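Local coordinates for protein botulinum neurotoxin type C1 (Clostridium botulinum, PDB 3R4S) that binds ganglioside sugars on nerve cells through its receptor-binding region, serving cell entry of a neurotoxin whose light chain is a protease, at residues I69-N72 with S73-S77; L121-N124 with E125-Q129; D245-N249 with K250-M254. One frame throughout, in Å; residues are numbered along the deposited sequence.

Contact 1: I69-N72 with S73-S77; sequences IVYN and SMYES
The last turn of the short helix 67-73, from which the chain leads on to strand 77-87, is a worked example of how one carbonyl can serve two bonding patterns, with one amide reaching three residues back and the next four. At this turn Ser73 closes back on Ile69 and Val70. Its backbone N lies near the carbonyl of Ile69 but at a poor angle for bonding, and its N-H is donated instead to Val70 O, with N and O 3.0 Å apart. That donor sits well above the Val70 carbonyl plane, whereas Met74 N, also 3.0 Å from Val70 O, approaches nearly end-on to the same carbonyl. One oxygen thus holds two successive amides by distinct routes. The Ser73 hydroxyl supplies a donor to Ile69 O: with OG beside its own backbone N (chi1 -58°), it folds back along the helix and comes to 2.6 Å between OG and Ile69 O.

The side chains pair four residues apart. Val70 CG1 rests 3.8 Å from Met74 CG, and the two chains slant past each other on the buried side, where Met74 also meets Phe182. Tyr71 and Tyr75 form a looser, oblique aromatic pair, with centroids 5.8 Å apart and planes inclined by 56°. More intimate is the approach of the Tyr71 carbonyl to the rim of the second ring: Tyr71 O lies near the Tyr75 ring plane, 3.3 Å from CD1. The far end of Tyr75 is held by Phe182, whose backbone N bonds the phenol oxygen and whose ring meets the Tyr75 ring edge-to-face.

The chemistry implies that a side-chain hydroxyl stands in for a backbone amide: the carbonyl of Ile69 keeps a donor where the chain leads on from the helix, and Tyr75 ties the following loop to Phe182.

Contact 2: L121-N124 with E125-Q129; sequences LKQN and EDSEQ
Ser127 O is gripped by two successive amides of the neighbouring strand, the signature of a classic beta bulge. Gln123 N lies 2.9 Å from Ser127 O but its hydrogen points at it along a bent path (131°), while Asn124 N, at 3.3 Å from Ser127 O, comes in nearly straight, in the carbonyl plane and on a lone pair. The extra residue shifts the register of the antiparallel hairpin; regular pairing holds at Lys122 with Glu128 and at Leu121 with Gln129.

Side chains brace this irregularity. Gln123 reaches out with its chain extended and takes the Ser127 hydroxyl on OE1, though the modelled 2.5 Å between Ser127 OG and Gln123 OE1 is doubtfully short; its NE2 is held by Thr178 O. At the turn, Asn124 has CG tucked between its backbone N and carbonyl carbon (chi1 53°), which points OD1 at Asp126 N, 2.8 Å away and in the plane of the side-chain carbonyl: an Asx turn laid upon the type I turn from Asn124 to Ser127. That turn is closed by Ser127 N and Asn124 O, 3.3 Å apart.

The chemistry implies that side-chain acceptors, Asn124 OD1 and Gln123 OE1, reinforce the backbone bonds of turn and bulge.

Contact 3: D245-N249 with K250-M254; sequences DLRYN and KEYYM
A tyrosine braced against the loop before its own strand makes this local contact, at the entry to strand 251-256 in the C-terminal, trefoil-type receptor-binding region. Tyr252 turns its ring back on Leu246 and Arg247. Over one face sits Leu246 CD1, 3.8 Å from the Tyr252 ring centroid and displaced toward the phenol end, a CH-pi contact. At the ring's edge, in plane, Arg247 O comes to 3.3 Å from Tyr252 CE2.

The hydroxyl works in both directions. Tyr252 OH accepts the backbone hydrogen of Arg247, with N and OH 2.9 Å apart, and donates to a water 2.6 Å from Tyr252 OH, which in turn donates a hydrogen bond to Asp245 O. A second water bridges the bend: it donates to Arg247 O and accepts from Lys250 N at 2.9 Å. Between these residues Asn249 takes a left-handed backbone conformation (phi 63°), turning the chain into the strand, and its OD1 accepts from Lys291, a residue of the N-acetyl-alpha-neuraminic acid pocket.

The chemistry implies that one phenol, held by a backbone N-H, a water and an aliphatic face contact, helps to hold the loop's course, while a water joins Arg247 O and Lys250 N across the bend.

In the fold
Followed from the N terminus, the three contacts come in series: each closes a short local turn before the next opens, and none nests in or crosses another. Contact 1 leads from helix 67-73 into strand 77-87 of one antiparallel sheet; contact 2 ties strand 116-124 to strand 127-134 in the other sheet of the same concanavalin-like region. Their centres lie 18 Å apart, on the same side of the chain's centre, without touching. Contact 3, at 245-254, starts strand 251-256 in the trefoil-type region, its centre about 45 Å from that of contact 1, across the chain's centre. Of the three, it alone adjoins, through Lys291, the N-acetyl-alpha-neuraminic acid pocket.

Contact 1: I69-N72 with S73-S77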
loop_
_atom_site.group_PDB
_atom_site.type_symbol
_atom_site.label_atom_id
_atom_site.label_comp_id
_atom_site.label_asym_id
_atom_site.label_seq_id
_atom_site.Cartn_x
_atom_site.Cartn_y
_atom_site.Cartn_z
ATOM N N ILE A 69 10.211 31.817 7.814
ATOM C CA ILE A 69 9.226 31.175 6.957
ATOM C C ILE A 69 8.226 30.415 7.837
ATOM O O ILE A 69 7.031 30.390 7.558
ATOM C CB ILE A 69 9.878 30.267 5.866
ATOM C CG1 ILE A 69 8.873 29.960 4.759
ATOM C CG2 ILE A 69 10.457 28.992 6.456
ATOM C CD1 ILE A 69 8.213 31.205 4.161
ATOM N N VAL A 70 8.708 29.822 8.924
ATOM C CA VAL A 70 7.810 29.150 9.864
ATOM C C VAL A 70 6.827 30.165 10.450
ATOM O O VAL A 70 5.604 29.977 10.416
ATOM C CB VAL A 70 8.603 28.466 11.006
ATOM C CG1 VAL A 70 7.652 27.894 12.074
ATOM C CG2 VAL A 70 9.503 27.372 10.439
ATOM N N TYR A 71 7.372 31.250 10.987
ATOM C CA TYR A 71 6.561 32.293 11.608
ATOM C C TYR A 71 5.483 32.834 10.660
ATOM O O TYR A 71 4.333 33.039 11.066
ATOM C CB TYR A 71 7.466 33.434 12.093
ATOM C CG TYR A 71 6.724 34.505 12.852
ATOM C CD1 TYR A 71 6.416 34.342 14.200
ATOM C CD2 TYR A 71 6.315 35.674 12.224
ATOM C CE1 TYR A 71 5.725 35.319 14.900
ATOM C CE2 TYR A 71 5.628 36.655 12.913
ATOM C CZ TYR A 71 5.338 36.472 14.249
ATOM O OH TYR A 71 4.656 37.445 14.933
ATOM N N ASN A 72 5.851 33.059 9.397
ATOM C CA ASN A 72 4.910 33.618 8.425
ATOM C C ASN A 72 3.974 32.603 7.791
ATOM O O ASN A 72 3.147 32.982 6.979
ATOM C CB ASN A 72 5.646 34.387 7.312
ATOM C CG ASN A 72 6.270 35.684 7.815
ATOM O OD1 ASN A 72 7.399 36.026 7.464
ATOM N ND2 ASN A 72 5.544 36.393 8.657
ATOM N N SER A 73 4.100 31.324 8.154
ATOM C CA SER A 73 3.314 30.277 7.500
ATOM C C SER A 73 2.353 29.525 8.422
ATOM O O SER A 73 1.209 29.270 8.050
ATOM C CB SER A 73 4.239 29.251 6.835
ATOM O OG SER A 73 5.102 29.842 5.880
ATOM N N MET A 74 2.819 29.164 9.612
ATOM C CA MET A 74 2.154 28.129 10.407
ATOM C C MET A 74 0.989 28.601 11.260
ATOM O O MET A 74 0.245 27.778 11.783
ATOM C CB MET A 74 3.168 27.404 11.306
ATOM C CG MET A 74 4.325 26.750 10.562
ATOM S SD MET A 74 3.822 25.521 9.340
ATOM C CE MET A 74 3.294 24.177 10.406
ATOM N N TYR A 75 0.842 29.909 11.426
ATOM C CA TYR A 75 -0.102 30.425 12.411
ATOM C C TYR A 75 -1.491 30.681 11.857
ATOM O O TYR A 75 -2.438 30.863 12.619
ATOM C CB TYR A 75 0.454 31.671 13.113
ATOM C CG TYR A 75 1.606 31.332 14.026
ATOM C CD1 TYR A 75 2.916 31.352 13.560
ATOM C CD2 TYR A 75 1.383 30.970 15.352
ATOM C CE1 TYR A 75 3.974 31.029 14.389
ATOM C CE2 TYR A 75 2.437 30.645 16.190
ATOM C CZ TYR A 75 3.729 30.676 15.698
ATOM O OH TYR A 75 4.779 30.354 16.519
ATOM N N GLU A 76 -1.622 30.686 10.537
ATOM C CA GLU A 76 -2.944 30.823 9.941
ATOM C C GLU A 76 -3.441 29.460 9.466
ATOM O O GLU A 76 -4.240 28.804 10.138
ATOM C CB GLU A 76 -2.915 31.809 8.769
ATOM C CG GLU A 76 -2.703 33.269 9.170
ATOM C CD GLU A 76 -1.232 33.674 9.186
ATOM O OE1 GLU A 76 -0.545 33.499 8.146
ATOM O OE2 GLU A 76 -0.769 34.183 10.236
ATOM N N SER A 77 -2.942 29.046 8.305
ATOM C CA SER A 77 -3.320 27.795 7.673
ATOM C C SER A 77 -2.084 27.116 7.131
ATOM O O SER A 77 -1.191 27.788 6.651
ATOM C CB SER A 77 -4.258 28.087 6.508
ATOM O OG SER A 77 -5.551 28.377 7.001
#

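Contact 2: L121-N124 with E125-Q129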
loop_
_atom_site.group_PDB
_atom_site.type_symbol
_atom_site.label_atom_id
_atom_site.label_comp_id
_atom_site.label_asym_id
_atom_site.label_seq_id
_atom_site.Cartn_x
_atom_site.Cartn_y
_atom_site.Cartn_z
ATOM N N LEU A 121 -1.838 19.011 17.570
ATOM C CA LEU A 121 -1.398 20.370 17.867
ATOM C C LEU A 121 -1.189 20.446 19.375
ATOM O O LEU A 121 -2.108 20.156 20.144
ATOM C CB LEU A 121 -2.439 21.397 17.431
ATOM C CG LEU A 121 -2.563 21.684 15.930
ATOM C CD1 LEU A 121 -3.567 22.789 15.701
ATOM C CD2 LEU A 121 -1.225 22.066 15.312
ATOM N N LYS A 122 0.018 20.796 19.805
ATOM C CA LYS A 122 0.284 20.919 21.231
ATOM C C LYS A 122 0.360 22.387 21.635
ATOM O O LYS A 122 1.328 23.084 21.317
ATOM C CB LYS A 122 1.570 20.194 21.618
ATOM C CG LYS A 122 1.812 20.159 23.124
ATOM C CD LYS A 122 3.143 19.511 23.452
ATOM C CE LYS A 122 3.364 19.397 24.956
ATOM N NZ LYS A 122 2.894 18.100 25.468
ATOM N N GLN A 123 -0.677 22.857 22.321
ATOM C CA GLN A 123 -0.740 24.255 22.725
ATOM C C GLN A 123 0.261 24.554 23.827
ATOM O O GLN A 123 1.015 25.519 23.746
ATOM C CB GLN A 123 -2.149 24.628 23.180
ATOM C CG GLN A 123 -2.253 26.038 23.725
ATOM C CD GLN A 123 -3.658 26.378 24.190
ATOM O OE1 GLN A 123 -4.489 25.494 24.383
ATOM N NE2 GLN A 123 -3.929 27.666 24.362
ATOM N N ASN A 124 0.258 23.720 24.858
ATOM C CA ASN A 124 1.164 23.873 25.991
ATOM C C ASN A 124 1.181 22.536 26.717
ATOM O O ASN A 124 0.573 21.576 26.241
ATOM C CB ASN A 124 0.692 25.003 26.918
ATOM C CG ASN A 124 -0.752 24.831 27.351
ATOM O OD1 ASN A 124 -1.143 23.762 27.830
ATOM N ND2 ASN A 124 -1.561 25.873 27.161
ATOM N N GLU A 125 1.854 22.452 27.863
ATOM C CA GLU A 125 1.976 21.156 28.533
ATOM C C GLU A 125 0.655 20.592 29.034
ATOM O O GLU A 125 0.582 19.418 29.382
ATOM C CB GLU A 125 3.022 21.178 29.656
ATOM C CG GLU A 125 2.870 22.296 30.682
ATOM C CD GLU A 125 3.851 22.140 31.854
ATOM O OE1 GLU A 125 4.336 23.169 32.385
ATOM O OE2 GLU A 125 4.144 20.981 32.237
ATOM N N ASP A 126 -0.391 21.409 29.060
ATOM C CA ASP A 126 -1.666 20.953 29.607
ATOM C C ASP A 126 -2.799 20.893 28.588
ATOM O O ASP A 126 -3.922 20.525 28.931
ATOM C CB ASP A 126 -2.090 21.849 30.780
ATOM C CG ASP A 126 -1.124 21.768 31.955
ATOM O OD1 ASP A 126 -0.623 20.658 32.251
ATOM O OD2 ASP A 126 -0.870 22.818 32.585
ATOM N N SER A 127 -2.510 21.252 27.341
ATOM C CA SER A 127 -3.560 21.408 26.345
ATOM C C SER A 127 -3.103 21.001 24.937
ATOM O O SER A 127 -2.064 21.459 24.443
ATOM C CB SER A 127 -4.044 22.858 26.346
ATOM O OG SER A 127 -4.796 23.154 25.182
ATOM N N GLU A 128 -3.895 20.156 24.286
ATOM C CA GLU A 128 -3.583 19.702 22.934
ATOM C C GLU A 128 -4.883 19.539 22.163
ATOM O O GLU A 128 -5.967 19.567 22.747
ATOM C CB GLU A 128 -2.904 18.333 23.003
ATOM C CG GLU A 128 -3.855 17.289 23.531
ATOM C CD GLU A 128 -3.399 15.868 23.302
ATOM O OE1 GLU A 128 -2.661 15.336 24.151
ATOM O OE2 GLU A 128 -3.807 15.270 22.289
ATOM N N GLN A 129 -4.779 19.336 20.856
ATOM C CA GLN A 129 -5.924 18.896 20.072
ATOM C C GLN A 129 -5.437 17.899 19.027
ATOM O O GLN A 129 -4.521 18.197 18.259
ATOM C CB GLN A 129 -6.625 20.097 19.429
ATOM C CG GLN A 129 -7.949 19.768 18.787
ATOM C CD GLN A 129 -8.838 20.994 18.529
ATOM O OE1 GLN A 129 -10.040 20.846 18.300
ATOM N NE2 GLN A 129 -8.256 22.196 18.569
#

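Contact 3: D245-N249 with K250-M254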
loop_
_atom_site.group_PDB
_atom_site.type_symbol
_atom_site.label_atom_id
_atom_site.label_comp_id
_atom_site.label_asym_id
_atom_site.label_seq_id
_atom_site.Cartn_x
_atom_site.Cartn_y
_atom_site.Cartn_z
ATOM N N ASP A 245 6.371 -1.452 -6.120
ATOM C CA ASP A 245 6.204 -1.838 -7.515
ATOM C C ASP A 245 6.117 -3.354 -7.673
ATOM O O ASP A 245 6.987 -4.087 -7.207
ATOM C CB ASP A 245 7.358 -1.316 -8.384
ATOM C CG ASP A 245 7.342 0.195 -8.541
ATOM O OD1 ASP A 245 6.348 0.840 -8.134
ATOM O OD2 ASP A 245 8.339 0.741 -9.064
ATOM N N LEU A 246 5.080 -3.813 -8.365
ATOM C CA LEU A 246 4.963 -5.228 -8.713
ATOM C C LEU A 246 6.036 -5.637 -9.741
ATOM O O LEU A 246 6.297 -4.907 -10.701
ATOM C CB LEU A 246 3.563 -5.532 -9.249
ATOM C CG LEU A 246 3.222 -7.024 -9.322
ATOM C CD1 LEU A 246 3.141 -7.612 -7.899
ATOM C CD2 LEU A 246 1.903 -7.231 -10.084
ATOM N N ARG A 247 6.641 -6.807 -9.534
ATOM C CA ARG A 247 7.775 -7.259 -10.342
ATOM C C ARG A 247 7.530 -8.601 -11.028
ATOM O O ARG A 247 6.886 -9.489 -10.459
ATOM C CB ARG A 247 9.014 -7.409 -9.455
ATOM C CG ARG A 247 9.493 -6.104 -8.838
ATOM C CD ARG A 247 10.206 -5.261 -9.878
ATOM N NE ARG A 247 10.802 -4.065 -9.284
ATOM C CZ ARG A 247 11.705 -3.301 -9.891
ATOM N NH1 ARG A 247 12.130 -3.611 -11.113
ATOM N NH2 ARG A 247 12.189 -2.230 -9.278
ATOM N N TYR A 248 8.058 -8.739 -12.243
ATOM C CA TYR A 248 8.154 -10.034 -12.915
ATOM C C TYR A 248 9.278 -10.847 -12.285
ATOM O O TYR A 248 10.187 -10.282 -11.676
ATOM C CB TYR A 248 8.453 -9.853 -14.409
ATOM C CG TYR A 248 7.325 -9.224 -15.192
ATOM C CD1 TYR A 248 6.175 -9.950 -15.494
ATOM C CD2 TYR A 248 7.406 -7.908 -15.623
ATOM C CE1 TYR A 248 5.139 -9.386 -16.208
ATOM C CE2 TYR A 248 6.366 -7.323 -16.341
ATOM C CZ TYR A 248 5.233 -8.068 -16.631
ATOM O OH TYR A 248 4.190 -7.502 -17.342
ATOM N N ASN A 249 9.208 -12.168 -12.430
ATOM C CA ASN A 249 10.275 -13.059 -11.984
ATOM C C ASN A 249 10.509 -13.021 -10.482
ATOM O O ASN A 249 11.635 -13.194 -10.012
ATOM C CB ASN A 249 11.590 -12.744 -12.698
ATOM C CG ASN A 249 11.443 -12.713 -14.202
ATOM O OD1 ASN A 249 10.590 -13.395 -14.777
ATOM N ND2 ASN A 249 12.273 -11.913 -14.850
ATOM N N LYS A 250 9.448 -12.801 -9.724
ATOM C CA LYS A 250 9.578 -12.701 -8.283
ATOM C C LYS A 250 8.408 -13.422 -7.643
ATOM O O LYS A 250 7.269 -13.295 -8.091
ATOM C CB LYS A 250 9.637 -11.228 -7.860
ATOM C CG LYS A 250 9.521 -10.971 -6.362
ATOM C CD LYS A 250 9.640 -9.472 -6.051
ATOM C CE LYS A 250 9.447 -9.177 -4.557
ATOM N NZ LYS A 250 10.534 -9.761 -3.715
ATOM N N GLU A 251 8.700 -14.199 -6.608
ATOM C CA GLU A 251 7.693 -14.995 -5.922
ATOM C C GLU A 251 6.686 -14.147 -5.169
ATOM O O GLU A 251 7.071 -13.277 -4.392
ATOM C CB GLU A 251 8.363 -15.941 -4.921
ATOM C CG GLU A 251 9.175 -17.055 -5.551
ATOM C CD GLU A 251 9.624 -18.083 -4.520
ATOM O OE1 GLU A 251 10.090 -17.688 -3.423
ATOM O OE2 GLU A 251 9.501 -19.287 -4.808
ATOM N N TYR A 252 5.398 -14.422 -5.377
ATOM C CA TYR A 252 4.349 -13.776 -4.585
ATOM C C TYR A 252 3.358 -14.782 -4.033
ATOM O O TYR A 252 3.145 -15.852 -4.620
ATOM C CB TYR A 252 3.572 -12.754 -5.419
ATOM C CG TYR A 252 4.365 -11.528 -5.828
ATOM C CD1 TYR A 252 4.618 -10.491 -4.922
ATOM C CD2 TYR A 252 4.851 -11.400 -7.119
ATOM C CE1 TYR A 252 5.346 -9.352 -5.303
ATOM C CE2 TYR A 252 5.582 -10.276 -7.508
ATOM C CZ TYR A 252 5.818 -9.254 -6.602
ATOM O OH TYR A 252 6.546 -8.151 -7.006
ATOM N N TYR A 253 2.754 -14.437 -2.901
ATOM C CA TYR A 253 1.505 -15.057 -2.504
ATOM C C TYR A 253 0.357 -14.281 -3.157
ATOM O O TYR A 253 0.168 -13.079 -2.913
ATOM C CB TYR A 253 1.338 -15.045 -0.995
ATOM C CG TYR A 253 2.294 -15.944 -0.249
ATOM C CD1 TYR A 253 2.251 -17.321 -0.422
ATOM C CD2 TYR A 253 3.202 -15.421 0.670
ATOM C CE1 TYR A 253 3.101 -18.158 0.273
ATOM C CE2 TYR A 253 4.059 -16.249 1.377
ATOM C CZ TYR A 253 3.997 -17.620 1.175
ATOM O OH TYR A 253 4.838 -18.455 1.867
ATOM N N MET A 254 -0.398 -14.976 -3.995
ATOM C CA MET A 254 -1.497 -14.373 -4.722
ATOM C C MET A 254 -2.752 -14.534 -3.888
ATOM O O MET A 254 -3.075 -15.645 -3.461
ATOM C CB MET A 254 -1.648 -15.065 -6.074
ATOM C CG MET A 254 -2.692 -14.458 -6.999
ATOM S SD MET A 254 -2.601 -15.188 -8.648
ATOM C CE MET A 254 -4.095 -14.507 -9.395
HETATM O O HOH W 1 6.997 -6.181 -5.307
HETATM O O HOH W 2 6.704 -12.102 -10.345
#